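E3 ubiquitin-protein ligase HERC2 (Homo sapiens, PDB 4L1M) probably transfers ubiquitin to substrate proteins through its HECT domain, while its RCC1-like propeller domains, the first of them modelled here, probably mediate binding to other proteins. Local coordinates at residues A[164-169]-A[208-213]; A[180-185]-A[231-236]; A[216-221]-A[269-274]. All blocks are in the same frame, centred on the assembly; numbering follows the deposited sequence.

Interaction 1: residues A[164-169]-A[208-213]; sequences YSAAIT and IDVACG
Y164 and G213 are joined by the one hydrogen bond that links these segments: the backbone N of G213 donates to Y164 OH at 3.0 Å, with an angle of 155° at the hydrogen. T219 OG1 is also hydrogen-bonded to this hydroxyl, so the buried oxygen has two hydrogen-bonding partners in the next blade. The ring reaches across because chi1 of 64° places CG between the backbone N and the carbonyl carbon, and Y164 then extends from its strand toward the C-terminal end of 208-213.

C212 packs against the Y164 ring. Its SG lies 4.3 Å from the centroid of that ring and 35° off the ring normal, an oblique sulfur-aromatic approach. C212 CB meets the phenol end of the ring, 3.5 Å from Y164 CZ, while G213 O sits near the ring plane at its edge.

Apolar packing continues toward I208. A166 CB faces V210 CG1 at 4.2 Å. The I168 and V210 side chains pass alongside one another, pointing opposite ways, and I168 CD1 comes within 3.8 Å of V210 CG1. The same methyl rests on the backbone, 3.7 Å from D209 C, near the classic bulge that I208 and D209 form against strand 218-223.

The strands run almost exactly antiparallel, yet their axes stay 7.7 Å apart, too far for backbone pairing. This is face-to-face packing of neighbouring four-stranded sheets, as between successive blades of the seven-bladed RCC1-like beta-propeller.

Interaction 2: residues A[180-185]-A[231-236]; sequences GNYGRL and WGDGDY
Y182 begins the contact by laying one ring face over D233, whose OD1 stands 3.4 Å above the ring plane, displaced toward the rim nearest Y182 CD1. Ring and carboxylate planes are 80° apart. D233 OD2 turns to other partners, closing an Asx turn with the backbone N of D235 and forming a salt bridge with K238. Y182 O faces G232 CA in a CA-H...O contact of 3.2 Å.

G183 O meets the edge of the W231 indole, 3.2 Å from W231 CD1. R184 O then accepts a weak hydrogen bond from W231 NE1 at 3.0 Å, bent to 127°; T219 OG1 is its further partner. W231 chi1 of 62° sets the indole between backbone N and carbonyl carbon, letting CD1 and NE1 reach these two carbonyls. In its own loop, R184 NE and NH1 both grip N181 O side-on in the guanidinium plane. The L185 carbonyl group also lies beside W231 NE1, its C at 3.5 Å.

The loop between strands 174-178 and 196-198 thus lies against the C-terminal end of strand 228-232. W231 packs on T219 and A221 of adjacent strand 218-223, while R184 and L185 lean on Y164 of strand 164-169.

Interaction 3: residues A[216-221]-A[269-274]; sequences DAQTLA and QFSIAL
Q218 and S271 meet between the second strands of two consecutive blades of the RCC1-like beta-propeller. Strands 218-221 and 270-274 run nearly parallel with their axes 8.7 Å apart; with Q218, L220 and S271 pointing into the space between the sheets, side chains carry the polar links.

The buried link is Q218 NE2 donating to S271 OG at 3.0 Å, a fairly straight bond that stays close to the amide plane. A bend in the glutamine chain, chi2 -81°, brings the amide to the serine hydroxyl. Q218 NE2 also lies 3.0 Å from F270 O. S271 OG is engaged twice: it accepts from Q218, and it forms a second hydrogen bond with the carbonyl O of K238, to which a hydroxyl can only donate.

A second link lies toward the partly exposed end. Q269 NE2 donates to D216 O at 2.9 Å, with an almost straight angle of 170° at the hydrogen. The acceptor lies in the Q269 amide plane, but the donor stands above the D216 carbonyl plane, 48° out of it. Both amide ends of Q269 are satisfied, since OE1 is hydrogen-bonded to K238 NZ, which also makes a weak hydrogen bond to D216 O. K238 therefore ties the two blades at both links, through its NZ here and its carbonyl at S271. A sulfate ion, probably from the crystallisation liquor, lies about 4 Å from the Q269 side chain.

Farther along the strands, past Q218, apolar packing takes over: L220 CD1 rests 3.6 Å from S271 CB.

Overall arrangement
From the N terminus, strand 164-169 comes first and is met by 208-213, so interaction 1 closes the connection from one blade to the first strand of the next. Segment 180-185, in a loop of the former blade, lies within that span, and its partner 231-236 lies beyond it: interaction 2 crosses interaction 1. Interaction 3 opens after interaction 1 has closed and spans 231-236, crossing interaction 2. Segments 208-213, 216-221 and 231-236 belong to successive strands of one blade and its adjoining loops. Interactions 1 and 2 bind this blade to the preceding one, and interaction 3 binds it to the following one. T219 joins interactions 1 and 2 to the strand that carries interaction 3.

Interaction 1: residues A[164-169]-A[208-213]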
# COMPACT_ATOMS: atom_id res chain seq x y z
N TYR A 164 2.63 3.73 -11.76
CA TYR A 164 3.72 4.62 -11.39
C TYR A 164 4.36 4.17 -10.09
O TYR A 164 3.99 3.13 -9.56
CB TYR A 164 3.26 6.07 -11.33
CG TYR A 164 2.22 6.45 -10.30
CD1 TYR A 164 0.95 5.88 -10.31
CD2 TYR A 164 2.49 7.44 -9.38
CE1 TYR A 164 -0.01 6.26 -9.37
CE2 TYR A 164 1.54 7.83 -8.45
CZ TYR A 164 0.30 7.24 -8.44
OH TYR A 164 -0.64 7.65 -7.50
N SER A 165 5.35 4.94 -9.63
CA SER A 165 6.18 4.54 -8.52
C SER A 165 6.62 5.77 -7.71
O SER A 165 6.63 6.90 -8.23
CB SER A 165 7.42 3.80 -9.05
OG SER A 165 7.07 2.64 -9.80
N ALA A 166 6.99 5.56 -6.45
CA ALA A 166 7.57 6.63 -5.67
C ALA A 166 8.63 6.12 -4.69
O ALA A 166 8.72 4.90 -4.42
CB ALA A 166 6.50 7.39 -4.92
N ALA A 167 9.43 7.05 -4.18
CA ALA A 167 10.35 6.73 -3.13
C ALA A 167 10.70 7.95 -2.31
O ALA A 167 10.66 9.06 -2.79
CB ALA A 167 11.60 6.11 -3.72
N ILE A 168 11.04 7.72 -1.05
CA ILE A 168 11.37 8.80 -0.13
C ILE A 168 12.82 8.60 0.36
O ILE A 168 13.21 7.48 0.71
CB ILE A 168 10.39 8.80 1.07
CG1 ILE A 168 8.95 8.95 0.58
CG2 ILE A 168 10.68 9.95 2.02
CD1 ILE A 168 7.90 8.69 1.64
N THR A 169 13.60 9.68 0.42
CA THR A 169 14.94 9.61 0.97
C THR A 169 14.95 9.89 2.46
O THR A 169 13.95 10.32 3.03
CB THR A 169 15.88 10.60 0.27
OG1 THR A 169 15.47 11.96 0.56
CG2 THR A 169 15.85 10.35 -1.22
N ILE A 208 7.39 11.92 4.97
CA ILE A 208 7.59 10.66 5.72
C ILE A 208 6.73 9.48 5.28
O ILE A 208 7.02 8.34 5.64
CB ILE A 208 7.38 10.85 7.24
CG1 ILE A 208 5.91 11.18 7.55
CG2 ILE A 208 8.35 11.91 7.76
CD1 ILE A 208 5.61 11.27 9.04
N ASP A 209 5.67 9.73 4.54
CA ASP A 209 4.90 8.66 3.93
C ASP A 209 4.33 9.12 2.61
O ASP A 209 4.16 10.32 2.37
CB ASP A 209 3.79 8.19 4.87
CG ASP A 209 3.24 6.83 4.48
OD1 ASP A 209 4.02 5.97 3.97
OD2 ASP A 209 2.02 6.63 4.68
N VAL A 210 4.05 8.15 1.74
CA VAL A 210 3.44 8.40 0.45
C VAL A 210 2.64 7.17 0.05
O VAL A 210 3.04 6.06 0.35
CB VAL A 210 4.52 8.73 -0.62
CG1 VAL A 210 5.39 7.54 -0.91
CG2 VAL A 210 3.87 9.21 -1.92
N ALA A 211 1.51 7.38 -0.62
CA ALA A 211 0.71 6.27 -1.15
C ALA A 211 0.18 6.60 -2.57
O ALA A 211 -0.17 7.76 -2.87
CB ALA A 211 -0.44 5.94 -0.21
N CYS A 212 0.15 5.58 -3.43
CA CYS A 212 -0.21 5.74 -4.81
C CYS A 212 -1.49 4.99 -5.16
O CYS A 212 -1.74 3.93 -4.64
CB CYS A 212 0.92 5.23 -5.66
SG CYS A 212 2.48 6.07 -5.34
N GLY A 213 -2.28 5.55 -6.08
CA GLY A 213 -3.55 4.99 -6.47
C GLY A 213 -3.55 4.30 -7.82
O GLY A 213 -2.50 4.03 -8.40

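Interaction 2: residues A[180-185]-A[231-236]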
# COMPACT_ATOMS: atom_id res chain seq x y z
N GLY A 180 2.09 9.65 -16.19
CA GLY A 180 1.86 11.00 -15.69
C GLY A 180 0.43 11.49 -15.79
O GLY A 180 0.14 12.58 -15.32
N ASN A 181 -0.44 10.68 -16.37
CA ASN A 181 -1.82 11.07 -16.64
C ASN A 181 -2.49 11.68 -15.42
O ASN A 181 -2.36 11.15 -14.31
CB ASN A 181 -2.64 9.87 -17.09
CG ASN A 181 -1.96 9.07 -18.16
OD1 ASN A 181 -1.14 8.19 -17.87
ND2 ASN A 181 -2.27 9.38 -19.41
N TYR A 182 -3.19 12.79 -15.64
CA TYR A 182 -3.91 13.52 -14.61
C TYR A 182 -3.02 14.06 -13.49
O TYR A 182 -3.51 14.40 -12.41
CB TYR A 182 -5.06 12.68 -14.04
CG TYR A 182 -6.07 12.30 -15.07
CD1 TYR A 182 -6.91 13.26 -15.62
CD2 TYR A 182 -6.19 10.98 -15.52
CE1 TYR A 182 -7.85 12.93 -16.60
CE2 TYR A 182 -7.11 10.63 -16.50
CZ TYR A 182 -7.93 11.62 -17.04
OH TYR A 182 -8.88 11.32 -17.99
N GLY A 183 -1.72 14.15 -13.74
CA GLY A 183 -0.80 14.79 -12.80
C GLY A 183 -0.44 13.97 -11.59
O GLY A 183 0.01 14.53 -10.59
N ARG A 184 -0.59 12.66 -11.67
CA ARG A 184 -0.32 11.78 -10.53
C ARG A 184 1.11 11.84 -10.02
O ARG A 184 1.37 11.49 -8.88
CB ARG A 184 -0.69 10.32 -10.88
CG ARG A 184 0.25 9.63 -11.87
CD ARG A 184 -0.35 8.34 -12.41
NE ARG A 184 -1.60 8.63 -13.10
CZ ARG A 184 -2.52 7.74 -13.46
NH1 ARG A 184 -3.61 8.16 -14.04
NH2 ARG A 184 -2.35 6.47 -13.27
N LEU A 185 2.05 12.23 -10.87
CA LEU A 185 3.45 12.34 -10.43
C LEU A 185 3.72 13.61 -9.63
O LEU A 185 4.69 13.67 -8.87
CB LEU A 185 4.40 12.27 -11.63
CG LEU A 185 4.24 11.05 -12.53
CD1 LEU A 185 5.15 11.14 -13.73
CD2 LEU A 185 4.49 9.76 -11.77
N TRP A 231 -2.63 15.05 -4.70
CA TRP A 231 -2.65 15.52 -6.05
C TRP A 231 -3.01 14.36 -6.99
O TRP A 231 -3.16 13.22 -6.56
CB TRP A 231 -1.31 16.15 -6.40
CG TRP A 231 -0.15 15.23 -6.35
CD1 TRP A 231 0.38 14.52 -7.39
CD2 TRP A 231 0.68 14.92 -5.19
NE1 TRP A 231 1.49 13.80 -6.97
CE2 TRP A 231 1.68 14.02 -5.62
CE3 TRP A 231 0.67 15.31 -3.85
CZ2 TRP A 231 2.67 13.51 -4.75
CZ3 TRP A 231 1.65 14.80 -2.99
CH2 TRP A 231 2.63 13.91 -3.44
N GLY A 232 -3.16 14.68 -8.27
CA GLY A 232 -3.61 13.73 -9.29
C GLY A 232 -5.08 13.94 -9.67
O GLY A 232 -5.61 15.10 -9.65
N ASP A 233 -5.74 12.84 -10.01
CA ASP A 233 -7.12 12.91 -10.48
C ASP A 233 -8.10 13.17 -9.34
O ASP A 233 -7.94 12.63 -8.25
CB ASP A 233 -7.50 11.64 -11.21
CG ASP A 233 -8.84 11.75 -11.87
OD1 ASP A 233 -8.90 12.24 -13.02
OD2 ASP A 233 -9.83 11.36 -11.21
N GLY A 234 -9.10 13.99 -9.60
CA GLY A 234 -10.01 14.47 -8.57
C GLY A 234 -11.36 13.78 -8.48
O GLY A 234 -12.14 14.05 -7.57
N ASP A 235 -11.65 12.90 -9.42
CA ASP A 235 -12.91 12.16 -9.44
C ASP A 235 -13.26 11.58 -8.06
O ASP A 235 -12.40 11.09 -7.33
CB ASP A 235 -12.87 11.02 -10.48
CG ASP A 235 -13.04 11.50 -11.93
OD1 ASP A 235 -13.30 12.72 -12.14
OD2 ASP A 235 -12.96 10.65 -12.85
N TYR A 236 -14.55 11.66 -7.73
CA TYR A 236 -15.13 11.13 -6.48
C TYR A 236 -14.66 11.87 -5.23
O TYR A 236 -14.91 11.42 -4.12
CB TYR A 236 -14.90 9.62 -6.35
CG TYR A 236 -15.41 8.85 -7.54
CD1 TYR A 236 -16.77 8.67 -7.73
CD2 TYR A 236 -14.54 8.32 -8.50
CE1 TYR A 236 -17.26 8.00 -8.85
CE2 TYR A 236 -15.00 7.63 -9.62
CZ TYR A 236 -16.36 7.47 -9.80
OH TYR A 236 -16.84 6.79 -10.86

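Interaction 3: residues A[216-221]-A[269-274]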
# COMPACT_ATOMS: atom_id res chain seq x y z
N ASP A 216 -7.57 6.35 -12.81
CA ASP A 216 -7.25 7.78 -12.82
C ASP A 216 -6.90 8.09 -11.42
O ASP A 216 -7.76 8.21 -10.55
CB ASP A 216 -8.47 8.58 -13.31
CG ASP A 216 -8.82 8.29 -14.79
OD1 ASP A 216 -8.08 7.54 -15.46
OD2 ASP A 216 -9.84 8.82 -15.26
N ALA A 217 -5.61 8.15 -11.16
CA ALA A 217 -5.06 7.94 -9.83
C ALA A 217 -4.77 9.22 -9.11
O ALA A 217 -4.35 10.21 -9.71
CB ALA A 217 -3.78 7.15 -9.93
N GLN A 218 -4.97 9.16 -7.80
CA GLN A 218 -4.51 10.16 -6.87
C GLN A 218 -3.23 9.71 -6.19
O GLN A 218 -2.88 8.53 -6.18
CB GLN A 218 -5.58 10.42 -5.77
CG GLN A 218 -5.57 9.45 -4.58
CD GLN A 218 -6.29 8.12 -4.84
OE1 GLN A 218 -6.23 7.57 -5.91
NE2 GLN A 218 -6.95 7.60 -3.82
N THR A 219 -2.55 10.67 -5.58
CA THR A 219 -1.34 10.40 -4.83
C THR A 219 -1.46 11.15 -3.53
O THR A 219 -1.92 12.27 -3.53
CB THR A 219 -0.13 10.87 -5.65
OG1 THR A 219 -0.14 10.22 -6.95
CG2 THR A 219 1.17 10.57 -4.91
N LEU A 220 -1.06 10.54 -2.42
CA LEU A 220 -1.14 11.18 -1.11
C LEU A 220 0.21 11.16 -0.44
O LEU A 220 1.00 10.25 -0.66
CB LEU A 220 -2.11 10.45 -0.21
CG LEU A 220 -3.51 10.17 -0.76
CD1 LEU A 220 -4.27 9.27 0.21
CD2 LEU A 220 -4.26 11.46 -0.98
N ALA A 221 0.49 12.17 0.38
CA ALA A 221 1.74 12.16 1.12
C ALA A 221 1.59 12.84 2.46
O ALA A 221 0.68 13.61 2.67
CB ALA A 221 2.84 12.83 0.32
N GLN A 269 -9.83 4.46 -6.09
CA GLN A 269 -10.60 5.70 -6.11
C GLN A 269 -11.01 6.20 -4.74
O GLN A 269 -11.97 6.97 -4.63
CB GLN A 269 -11.83 5.57 -7.04
CG GLN A 269 -11.47 5.20 -8.50
CD GLN A 269 -10.70 6.32 -9.21
OE1 GLN A 269 -11.21 7.41 -9.33
NE2 GLN A 269 -9.48 6.06 -9.61
N PHE A 270 -10.29 5.79 -3.70
CA PHE A 270 -10.52 6.32 -2.35
C PHE A 270 -9.23 6.38 -1.54
O PHE A 270 -8.24 5.76 -1.89
CB PHE A 270 -11.61 5.55 -1.58
CG PHE A 270 -11.17 4.21 -1.04
CD1 PHE A 270 -11.18 3.10 -1.84
CD2 PHE A 270 -10.84 4.05 0.28
CE1 PHE A 270 -10.83 1.84 -1.33
CE2 PHE A 270 -10.48 2.81 0.80
CZ PHE A 270 -10.47 1.70 -0.02
N SER A 271 -9.28 7.14 -0.47
CA SER A 271 -8.12 7.52 0.27
C SER A 271 -8.34 7.31 1.76
O SER A 271 -9.47 7.36 2.24
CB SER A 271 -7.85 8.99 -0.00
OG SER A 271 -7.66 9.21 -1.39
N ILE A 272 -7.25 7.09 2.47
CA ILE A 272 -7.25 6.78 3.89
C ILE A 272 -6.14 7.59 4.58
O ILE A 272 -5.03 7.71 4.05
CB ILE A 272 -6.89 5.30 4.08
CG1 ILE A 272 -7.99 4.39 3.53
CG2 ILE A 272 -6.61 4.99 5.55
CD1 ILE A 272 -9.18 4.31 4.46
N ALA A 273 -6.41 8.08 5.77
CA ALA A 273 -5.38 8.64 6.62
C ALA A 273 -5.51 8.09 8.02
O ALA A 273 -6.62 7.85 8.50
CB ALA A 273 -5.51 10.14 6.66
N LEU A 274 -4.37 7.96 8.69
CA LEU A 274 -4.31 7.37 10.00
C LEU A 274 -3.54 8.31 10.92
O LEU A 274 -2.45 8.73 10.57
CB LEU A 274 -3.57 6.04 9.88
CG LEU A 274 -3.22 5.32 11.16
CD1 LEU A 274 -4.47 5.01 11.97
CD2 LEU A 274 -2.47 4.06 10.82